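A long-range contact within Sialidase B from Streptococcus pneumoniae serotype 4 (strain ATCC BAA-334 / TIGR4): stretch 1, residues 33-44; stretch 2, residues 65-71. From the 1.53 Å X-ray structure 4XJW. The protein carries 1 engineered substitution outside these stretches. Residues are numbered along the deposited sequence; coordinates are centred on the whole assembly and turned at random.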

# COMPACT_ATOMS: atom_id res chain seq x y z
N THR A 33 8.40 -26.72 -15.38
CA THR A 33 7.41 -25.86 -14.77
C THR A 33 6.59 -26.71 -13.82
O THR A 33 6.16 -27.80 -14.19
CB THR A 33 6.50 -25.22 -15.83
OG1 THR A 33 7.29 -24.36 -16.64
CG2 THR A 33 5.38 -24.42 -15.18
N VAL A 34 6.39 -26.21 -12.61
CA VAL A 34 5.53 -26.88 -11.63
C VAL A 34 4.28 -26.03 -11.44
O VAL A 34 4.38 -24.83 -11.20
CB VAL A 34 6.25 -27.06 -10.28
CG1 VAL A 34 5.31 -27.74 -9.28
CG2 VAL A 34 7.52 -27.87 -10.45
N VAL A 35 3.10 -26.63 -11.58
CA VAL A 35 1.86 -25.95 -11.27
C VAL A 35 1.19 -26.67 -10.11
O VAL A 35 0.98 -27.88 -10.16
CB VAL A 35 0.91 -25.90 -12.48
CG1 VAL A 35 -0.40 -25.25 -12.08
CG2 VAL A 35 1.54 -25.12 -13.61
N MET A 36 0.89 -25.92 -9.06
CA MET A 36 0.37 -26.51 -7.83
C MET A 36 -0.81 -25.70 -7.31
O MET A 36 -0.67 -24.51 -7.04
CB MET A 36 1.44 -26.53 -6.75
CG MET A 36 2.05 -27.89 -6.49
SD MET A 36 3.01 -27.88 -4.96
CE MET A 36 1.78 -27.22 -3.85
N LYS A 37 -1.97 -26.34 -7.19
CA LYS A 37 -3.10 -25.74 -6.50
C LYS A 37 -3.18 -26.34 -5.11
O LYS A 37 -3.32 -27.56 -4.96
CB LYS A 37 -4.39 -25.94 -7.29
CG LYS A 37 -4.50 -24.99 -8.47
CD LYS A 37 -5.61 -25.36 -9.43
CE LYS A 37 -5.78 -24.28 -10.49
NZ LYS A 37 -6.17 -22.96 -9.88
N PHE A 38 -3.04 -25.51 -4.08
CA PHE A 38 -2.94 -26.03 -2.72
C PHE A 38 -3.59 -25.14 -1.68
O PHE A 38 -3.75 -23.93 -1.87
CB PHE A 38 -1.46 -26.27 -2.35
CG PHE A 38 -0.70 -25.00 -2.05
CD1 PHE A 38 -0.11 -24.27 -3.07
CD2 PHE A 38 -0.57 -24.55 -0.74
CE1 PHE A 38 0.60 -23.11 -2.79
CE2 PHE A 38 0.13 -23.39 -0.46
CZ PHE A 38 0.71 -22.67 -1.49
N LYS A 39 -3.96 -25.77 -0.56
CA LYS A 39 -4.56 -25.07 0.56
C LYS A 39 -3.69 -25.30 1.77
O LYS A 39 -3.14 -26.39 1.95
CB LYS A 39 -5.96 -25.59 0.84
CG LYS A 39 -6.92 -25.51 -0.33
CD LYS A 39 -8.23 -26.17 -0.00
CE LYS A 39 -9.23 -25.95 -1.12
NZ LYS A 39 -10.50 -26.69 -0.88
N ALA A 40 -3.57 -24.27 2.61
CA ALA A 40 -2.86 -24.40 3.87
C ALA A 40 -3.40 -23.35 4.83
O ALA A 40 -2.90 -22.22 4.87
CB ALA A 40 -1.35 -24.21 3.67
N ASP A 41 -4.41 -23.72 5.60
CA ASP A 41 -5.02 -22.78 6.53
C ASP A 41 -4.53 -22.98 7.96
O ASP A 41 -4.84 -22.18 8.84
CB ASP A 41 -6.55 -22.84 6.44
CG ASP A 41 -7.11 -24.21 6.78
OD1 ASP A 41 -6.36 -25.21 6.69
OD2 ASP A 41 -8.31 -24.29 7.11
N LYS A 42 -3.77 -24.05 8.17
CA LYS A 42 -3.09 -24.28 9.45
C LYS A 42 -1.66 -24.77 9.22
O LYS A 42 -1.28 -25.85 9.69
CB LYS A 42 -3.85 -25.30 10.30
CG LYS A 42 -5.34 -25.01 10.45
CD LYS A 42 -5.94 -25.76 11.63
CE LYS A 42 -7.46 -25.76 11.58
NZ LYS A 42 -8.02 -26.87 12.41
N PRO A 43 -0.85 -23.97 8.50
CA PRO A 43 0.50 -24.44 8.15
C PRO A 43 1.44 -24.53 9.35
O PRO A 43 1.27 -23.79 10.32
CB PRO A 43 1.01 -23.34 7.22
CG PRO A 43 0.29 -22.10 7.69
CD PRO A 43 -1.09 -22.60 8.02
N ASN A 44 2.42 -25.42 9.26
CA ASN A 44 3.51 -25.43 10.23
C ASN A 44 4.40 -24.21 9.97
O ASN A 44 4.25 -23.56 8.93
CB ASN A 44 4.31 -26.74 10.12
CG ASN A 44 3.47 -27.97 10.42
OD1 ASN A 44 2.67 -27.97 11.35
ND2 ASN A 44 3.63 -29.02 9.62
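Stretch 2 (65-71) SIFMRDS

Stretch 2 runs as an extended strand from Ser65 through Arg69, then turns at Asp70 and Ser71, where phi/psi at Asp70 falls to -73/2. It lies over stretch 1, a strand as far as Lys39 and loop beyond. The two advance in the same general direction: Ile66 is nearest Val34, and Asp70 is nearest Pro43. They also draw together, the CA–CA distance falling from 9.5 Å for Val34 and Ile66 to 5.6 Å for Pro43 and Asp70. No direct hydrogen bond joins them; the close contacts are mostly between side chains.

The alternation of extended chain sends Val34, Met36, Phe38 and Ala40 toward stretch 2, and Ile66 and Met68 toward stretch 1. At the wide end, Ile66 adopts the mt rotamer, whose extended chi2 carries CD1 to 3.9 Å from CG1 of Val34, itself in the t rotamer. A branched aliphatic chain suits this buried, wholly apolar meeting.

Met68 is the centrepiece. In its ptm conformation, chi1 (63°) and chi2 (175°) place Met68 SD 3.9 Å from Ala40 CB and 4.0 Å from Phe38 CE2; chi3 (-77°) then turns Met68 CE to 3.6 Å from Pro43 CB. An unbranched, flexible thioether can thus touch three different apolar surfaces. Phe38, with chi1 at 75° (p), receives the sulfur obliquely, 5.2 Å from Met68 SD to the centroid of the Phe38 ring.

At the close end, the compact Pro43 ring, C-gamma endo, packs its CG 3.9 Å from Asp70 CB. The CA-to-CB bond of Asn44 points away, yet its backbone O lies 3.6 Å from Asp70 CB. With chi1 at 67° (p), the Asp70 carboxylate is reached by a water that donates to Asp70 OD2 (3.0 Å) and to Pro43 O (2.7 Å), bridging the stretches where polar groups join the apolar packing.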

# COMPACT_ATOMS: atom_id res chain seq x y z
N SER A 65 13.35 -27.81 -3.56
CA SER A 65 12.13 -27.77 -2.78
C SER A 65 11.35 -26.51 -3.08
O SER A 65 11.94 -25.47 -3.40
CB SER A 65 12.44 -27.84 -1.29
OG SER A 65 12.99 -26.60 -0.83
N ILE A 66 10.02 -26.62 -3.03
CA ILE A 66 9.14 -25.47 -2.96
C ILE A 66 8.61 -25.43 -1.52
O ILE A 66 7.97 -26.38 -1.08
CB ILE A 66 7.97 -25.58 -3.96
CG1 ILE A 66 8.49 -25.57 -5.39
CG2 ILE A 66 6.99 -24.43 -3.74
CD1 ILE A 66 7.45 -26.04 -6.43
N PHE A 67 8.89 -24.36 -0.80
CA PHE A 67 8.48 -24.29 0.61
C PHE A 67 7.64 -23.06 0.91
O PHE A 67 7.57 -22.11 0.11
CB PHE A 67 9.70 -24.32 1.55
CG PHE A 67 10.57 -23.09 1.47
CD1 PHE A 67 10.33 -21.99 2.29
CD2 PHE A 67 11.63 -23.03 0.56
CE1 PHE A 67 11.12 -20.85 2.20
CE2 PHE A 67 12.43 -21.90 0.47
CZ PHE A 67 12.17 -20.80 1.29
N MET A 68 6.98 -23.08 2.07
CA MET A 68 6.27 -21.92 2.58
C MET A 68 6.52 -21.77 4.08
O MET A 68 7.02 -22.69 4.74
CB MET A 68 4.77 -22.03 2.34
CG MET A 68 4.12 -23.21 3.05
SD MET A 68 2.32 -23.25 2.86
CE MET A 68 1.80 -21.98 4.01
N ARG A 69 6.15 -20.61 4.60
CA ARG A 69 6.24 -20.34 6.03
C ARG A 69 4.88 -19.90 6.52
O ARG A 69 4.03 -19.46 5.73
CB ARG A 69 7.27 -19.24 6.31
CG ARG A 69 8.70 -19.61 5.99
CD ARG A 69 9.67 -18.53 6.48
NE ARG A 69 11.05 -18.83 6.12
CZ ARG A 69 11.89 -19.54 6.87
NH1 ARG A 69 11.49 -20.04 8.03
NH2 ARG A 69 13.13 -19.77 6.45
N ASP A 70 4.66 -20.01 7.83
CA ASP A 70 3.36 -19.64 8.38
C ASP A 70 3.14 -18.11 8.40
O ASP A 70 2.10 -17.64 8.85
CB ASP A 70 3.11 -20.28 9.75
CG ASP A 70 4.03 -19.76 10.83
OD1 ASP A 70 4.88 -18.90 10.54
OD2 ASP A 70 3.90 -20.24 11.98
N SER A 71 4.12 -17.37 7.90
CA SER A 71 4.02 -15.93 7.71
C SER A 71 3.38 -15.63 6.36
O SER A 71 3.00 -14.49 6.09
CB SER A 71 5.41 -15.31 7.68
OG SER A 71 6.14 -15.84 6.58
O HOH W 1 2.49 -22.87 12.58